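Side-chain contact in GEO10716p1 (Drosophila melanogaster, PDB 7BTG), which probably removes phosphate from arginine residues of proteins, as an arginine phosphatase of the low molecular weight protein tyrosine phosphatase family: residues 107-111 with 112-116. The protein carries 1 engineered substitution. Sequence-based numbering, arbitrary orientation.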
loop_
_atom_site.group_PDB
_atom_site.type_symbol
_atom_site.label_atom_id
_atom_site.label_comp_id
_atom_site.label_asym_id
_atom_site.label_seq_id
_atom_site.Cartn_x
_atom_site.Cartn_y
_atom_site.Cartn_z
ATOM N N LYS A 107 -2.678 -7.713 10.816
ATOM C CA LYS A 107 -1.444 -8.283 10.308
ATOM C C LYS A 107 -0.662 -7.192 9.580
ATOM O O LYS A 107 -1.210 -6.494 8.721
ATOM C CB LYS A 107 -1.751 -9.461 9.387
ATOM C CG LYS A 107 -2.769 -10.422 10.006
ATOM C CD LYS A 107 -2.729 -11.797 9.379
ATOM C CE LYS A 107 -3.158 -12.865 10.381
ATOM N NZ LYS A 107 -1.993 -13.353 11.180
ATOM N N ILE A 108 0.608 -7.036 9.946
ATOM C CA ILE A 108 1.488 -6.034 9.364
ATOM C C ILE A 108 2.561 -6.759 8.561
ATOM O O ILE A 108 3.338 -7.541 9.118
ATOM C CB ILE A 108 2.124 -5.145 10.444
ATOM C CG1 ILE A 108 1.042 -4.396 11.239
ATOM C CG2 ILE A 108 3.114 -4.191 9.796
ATOM C CD1 ILE A 108 1.513 -3.875 12.605
ATOM N N GLN A 109 2.619 -6.504 7.254
ATOM C CA GLN A 109 3.460 -7.323 6.398
ATOM C C GLN A 109 4.073 -6.482 5.290
ATOM O O GLN A 109 3.506 -5.476 4.851
ATOM C CB GLN A 109 2.665 -8.508 5.782
ATOM C CG GLN A 109 1.965 -9.409 6.817
ATOM C CD GLN A 109 0.989 -10.424 6.203
ATOM O OE1 GLN A 109 0.609 -10.330 5.038
ATOM N NE2 GLN A 109 0.594 -11.399 6.998
ATOM N N LEU A 110 5.253 -6.909 4.856
ATOM C CA LEU A 110 5.862 -6.390 3.642
ATOM C C LEU A 110 5.003 -6.808 2.460
ATOM O O LEU A 110 4.801 -8.005 2.236
ATOM C CB LEU A 110 7.273 -6.954 3.535
ATOM C CG LEU A 110 8.317 -6.331 2.640
ATOM C CD1 LEU A 110 8.636 -4.922 3.108
ATOM C CD2 LEU A 110 9.546 -7.203 2.694
ATOM N N LEU A 111 4.459 -5.835 1.722
ATOM C CA LEU A 111 3.563 -6.177 0.617
ATOM C C LEU A 111 4.265 -7.049 -0.410
ATOM O O LEU A 111 3.683 -8.010 -0.933
ATOM C CB LEU A 111 3.033 -4.908 -0.058
ATOM C CG LEU A 111 2.377 -5.127 -1.429
ATOM C CD1 LEU A 111 1.079 -5.881 -1.265
ATOM C CD2 LEU A 111 2.126 -3.802 -2.141
ATOM N N GLY A 112 5.519 -6.727 -0.711
ATOM C CA GLY A 112 6.286 -7.424 -1.719
ATOM C C GLY A 112 6.669 -8.831 -1.339
ATOM O O GLY A 112 7.145 -9.569 -2.203
ATOM N N SER A 113 6.456 -9.232 -0.087
ATOM C CA SER A 113 6.694 -10.628 0.271
ATOM C C SER A 113 5.722 -11.566 -0.431
ATOM O O SER A 113 5.949 -12.780 -0.432
ATOM C CB SER A 113 6.620 -10.824 1.797
ATOM O OG SER A 113 5.287 -10.843 2.279
ATOM N N TYR A 114 4.643 -11.041 -1.020
ATOM C CA TYR A 114 3.752 -11.886 -1.804
ATOM C C TYR A 114 4.252 -12.116 -3.217
ATOM O O TYR A 114 3.709 -12.980 -3.909
ATOM C CB TYR A 114 2.347 -11.293 -1.848
ATOM C CG TYR A 114 1.642 -11.461 -0.545
ATOM C CD1 TYR A 114 0.907 -12.598 -0.276
ATOM C CD2 TYR A 114 1.757 -10.502 0.450
ATOM C CE1 TYR A 114 0.278 -12.771 0.943
ATOM C CE2 TYR A 114 1.143 -10.662 1.667
ATOM C CZ TYR A 114 0.403 -11.797 1.913
ATOM O OH TYR A 114 -0.215 -11.945 3.130
ATOM N N ILE A 115 5.265 -11.374 -3.665
ATOM C CA ILE A 115 5.767 -11.588 -5.016
ATOM C C ILE A 115 6.312 -13.003 -5.163
ATOM O O ILE A 115 6.103 -13.662 -6.190
ATOM C CB ILE A 115 6.829 -10.532 -5.378
ATOM C CG1 ILE A 115 6.166 -9.173 -5.576
ATOM C CG2 ILE A 115 7.560 -10.937 -6.657
ATOM C CD1 ILE A 115 7.081 -8.140 -6.195
ATOM N N GLY A 116 7.002 -13.498 -4.136
ATOM C CA GLY A 116 7.563 -14.830 -4.160
ATOM C C GLY A 116 8.990 -14.907 -4.644
ATOM O O GLY A 116 9.516 -16.015 -4.792
#
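Straight after its last strand residue, Leu110, the edge strand of the parallel sheet coils into a 3-10 turn, and two i to i+3 hydrogen bonds record the change. Ser113 N donates to Leu110 O at 3.1 Å. Tyr114 N donates to Leu111 O at 3.2 Å. Leu110 O is gripped twice. Ser113 OG donates to Leu110 O at 2.9 Å, in the carbonyl plane, while the amide of the same serine comes from above that plane. The hydroxyl gets there because chi1 of 77° tucks OG between its own backbone N and carbonyl carbon, facing back to the strand end. One residue on, Tyr114 turns its ring back along the strand toward Gln109, and Tyr114 OH donates to Gln109 OE1 over a short 2.6 Å. The hydroxyl lies slightly tilted from the amide carbonyl plane, with a C=O...O angle of 137°; OE1 sits at the ring edge, amide and ring planes 39° apart. Phe149 of helix 133-154 meets the same ring edge-to-face. A phenylalanine in place of Tyr114 would probably leave Gln109 OE1 without this donor and its amide freer to turn. Backbone and side-chain bonds together thus tie the turn to the strand it leaves, with the tyrosine linking sheet edge and C-terminal helix.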